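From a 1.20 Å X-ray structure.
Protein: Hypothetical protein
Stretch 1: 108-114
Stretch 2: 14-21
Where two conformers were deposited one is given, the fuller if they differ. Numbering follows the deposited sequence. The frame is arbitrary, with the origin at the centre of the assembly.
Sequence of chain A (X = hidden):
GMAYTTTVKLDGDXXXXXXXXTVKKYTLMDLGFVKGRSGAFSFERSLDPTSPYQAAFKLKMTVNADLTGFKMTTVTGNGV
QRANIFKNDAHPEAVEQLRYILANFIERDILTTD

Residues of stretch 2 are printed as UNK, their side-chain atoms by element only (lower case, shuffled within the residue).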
# COMPACT_ATOMS: atom_id res chain seq x y z
N ARG A 108 9.58 10.00 -0.75
CA ARG A 108 9.72 10.18 -2.19
C ARG A 108 8.48 10.78 -2.85
O ARG A 108 8.29 10.67 -4.04
CB ARG A 108 10.17 8.88 -2.84
CG ARG A 108 11.44 8.29 -2.22
CD ARG A 108 12.71 9.00 -2.65
NE ARG A 108 13.01 8.66 -4.03
CZ ARG A 108 12.87 9.47 -5.08
NH1 ARG A 108 12.52 10.77 -4.96
NH2 ARG A 108 13.12 8.99 -6.27
N ASP A 109 7.63 11.46 -2.07
CA ASP A 109 6.51 12.22 -2.65
C ASP A 109 5.50 11.36 -3.37
O ASP A 109 4.98 11.74 -4.41
CB ASP A 109 7.00 13.40 -3.53
CG ASP A 109 5.89 14.34 -4.01
OD1 ASP A 109 4.99 14.66 -3.22
OD2 ASP A 109 5.91 14.79 -5.18
N ILE A 110 5.19 10.20 -2.78
CA ILE A 110 4.12 9.35 -3.27
C ILE A 110 2.90 9.46 -2.37
O ILE A 110 1.78 9.63 -2.87
CB ILE A 110 4.58 7.88 -3.47
CG1 ILE A 110 5.69 7.82 -4.57
CG2 ILE A 110 3.39 6.97 -3.79
CD1 ILE A 110 6.45 6.52 -4.63
N LEU A 111 3.11 9.34 -1.06
CA LEU A 111 2.05 9.44 -0.05
C LEU A 111 2.42 10.49 0.98
O LEU A 111 3.61 10.71 1.24
CB LEU A 111 1.85 8.11 0.69
CG LEU A 111 1.41 6.91 -0.14
CD1 LEU A 111 1.32 5.67 0.76
CD2 LEU A 111 0.06 7.19 -0.84
N THR A 112 1.41 11.05 1.62
CA THR A 112 1.56 11.81 2.87
C THR A 112 0.60 11.25 3.91
O THR A 112 -0.27 10.45 3.59
CB THR A 112 1.32 13.29 2.68
OG1 THR A 112 -0.03 13.49 2.27
CG2 THR A 112 2.31 13.88 1.70
N THR A 113 0.78 11.63 5.15
CA THR A 113 -0.21 11.34 6.18
C THR A 113 -0.39 12.59 7.04
O THR A 113 0.33 13.58 6.90
CB THR A 113 0.16 10.03 6.96
OG1 THR A 113 -0.87 9.65 7.87
CG2 THR A 113 1.44 10.17 7.72
N ASP A 114 -1.38 12.58 7.92
CA ASP A 114 -1.65 13.79 8.72
C ASP A 114 -0.55 14.02 9.76
O ASP A 114 0.02 13.06 10.29
CB ASP A 114 -2.99 13.70 9.41
CG ASP A 114 -4.16 13.64 8.45
OD1 ASP A 114 -4.02 13.88 7.20
OD2 ASP A 114 -5.27 13.40 8.95
OXT ASP A 114 -0.19 15.18 10.08
N UNK A 14 -4.98 3.89 12.60
CA UNK A 14 -5.30 5.23 13.10
C UNK A 14 -4.83 6.34 12.15
O UNK A 14 -5.25 7.48 12.25
c UNK A 14 -4.71 5.45 14.49
c UNK A 14 -5.23 4.35 15.45
o UNK A 14 -3.29 5.46 14.39
N UNK A 15 -3.99 6.01 11.18
CA UNK A 15 -3.48 6.97 10.20
C UNK A 15 -4.23 6.82 8.90
O UNK A 15 -4.60 5.73 8.54
c UNK A 15 1.03 6.66 12.06
c UNK A 15 -1.98 6.65 9.88
c UNK A 15 -1.12 6.85 11.05
n UNK A 15 2.40 7.05 12.09
c UNK A 15 0.32 6.73 10.72
N UNK A 16 -4.37 7.92 8.18
CA UNK A 16 -4.88 7.95 6.81
C UNK A 16 -3.72 8.37 5.90
O UNK A 16 -2.97 9.29 6.24
o UNK A 16 -7.18 8.37 7.46
c UNK A 16 -6.09 8.93 6.73
c UNK A 16 -6.57 9.15 5.34
N UNK A 17 -3.61 7.73 4.74
CA UNK A 17 -2.60 8.09 3.76
C UNK A 17 -3.27 8.80 2.61
O UNK A 17 -4.36 8.42 2.18
c UNK A 17 -1.45 5.32 5.22
c UNK A 17 -0.65 4.82 6.22
c UNK A 17 1.14 6.17 5.44
o UNK A 17 1.40 4.75 7.34
c UNK A 17 -1.85 6.82 3.27
c UNK A 17 0.34 6.69 4.46
c UNK A 17 -0.97 6.26 4.33
c UNK A 17 0.62 5.26 6.34
N UNK A 18 -2.61 9.84 2.12
CA UNK A 18 -3.08 10.64 1.00
C UNK A 18 -2.12 10.54 -0.15
O UNK A 18 -0.91 10.62 0.01
c UNK A 18 -3.63 13.04 0.34
o UNK A 18 -4.11 12.18 2.52
c UNK A 18 -3.16 12.10 1.46
N UNK A 19 -2.65 10.39 -1.35
CA UNK A 19 -1.82 10.37 -2.56
C UNK A 19 -1.29 11.78 -2.81
O UNK A 19 -2.04 12.72 -2.81
c UNK A 19 -2.65 9.88 -3.74
c UNK A 19 -0.88 8.58 -5.02
c UNK A 19 -2.88 9.48 -6.21
c UNK A 19 -1.91 9.70 -5.08
N UNK A 20 -0.01 11.91 -3.06
CA UNK A 20 0.55 13.20 -3.35
C UNK A 20 -0.05 13.76 -4.62
O UNK A 20 -0.08 13.08 -5.64
c UNK A 20 2.05 13.15 -3.52
o UNK A 20 2.46 14.41 -4.02
N UNK A 21 -0.45 15.05 -4.62
CA UNK A 21 -0.96 15.68 -5.82
C UNK A 21 0.13 15.92 -6.88
O UNK A 21 -0.20 16.33 -7.98
c UNK A 21 -1.54 17.00 -5.31
c UNK A 21 -0.49 15.96 -3.46
c UNK A 21 -0.76 17.32 -4.11
O HOH W 1 -3.61 11.81 5.13
O HOH W 2 -3.30 10.48 9.17

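Position 14 has three side-chain atoms: one carbon carrying an oxygen and a second carbon. They lie out of reach of stretch 1. That branching at CB is threonine, Thr14.

Position 15 has four carbons in a row ending in a nitrogen, an extended chain. Its CB is 3.8 Å from Thr113 OG1. This is lysine, and Lys15 is exposed.

Position 16 again has one carbon carrying an oxygen and a carbon. Its contact runs through the backbone: Thr113 OG1 donates a hydrogen bond to the carbonyl O of position 16 at 2.7 Å. The side chain fits threonine. The O of Thr16 also takes a hydrogen bond from water 1 at 2.8 Å.

Position 17 has eight side-chain atoms: one carbon, then a ring of six carbons bearing an oxygen. A ring carbon lies 4.0 Å from Leu111 CD1, an apolar contact, and the ring is oblique to that methyl. This is tyrosine. The ring carbon is Tyr17 CD2, and the hydroxyl is hydrogen-bonded elsewhere in the structure.

Position 18 has one carbon carrying an oxygen and a carbon. Its CB sits 3.5 Å from Thr112 OG1. This is threonine. Thr18 OG1 donates to water 1 at 2.7 Å, and the same water donates to Asp114 OD1 at 3.0 Å, so it links the two stretches.

Position 19 has four carbons, forked at the second, with no polar atom. One end carbon approaches Ile110 O at 3.6 Å and Leu111 CD2 at 4.5 Å. This is leucine, and that carbon is Leu19 CD1.

Position 20 has one carbon and one oxygen. The oxygen is 2.7 Å from Asp109 OD1. This is serine, and Ser20 OG donates a hydrogen bond to that carboxylate oxygen.

Position 21 has three carbons closing a ring onto the backbone N. It points away from stretch 1 and makes no contact. This is proline, Pro21.

The contact is an antiparallel strand pairing. Thr112 and Thr18 form the hydrogen-bonded pair: Thr18 N donates to Thr112 O at 2.8 Å, and Thr112 N to Thr18 O at 2.9 Å. Beyond the strands, Ser20 N donates to Ile110 O at 2.9 Å, in nearly straight geometry. Side chains alternate between the sheet faces. Leu111, Tyr17 and Leu19 share one face and are buried, while Thr112 and Thr18 lie on the other. Backbone bonds set the register. The Ser20 hydroxyl ties one end to Asp109, and the Thr113 hydroxyl ties the other to Thr16.

Stretch 2 14-21: TKTYTLSP
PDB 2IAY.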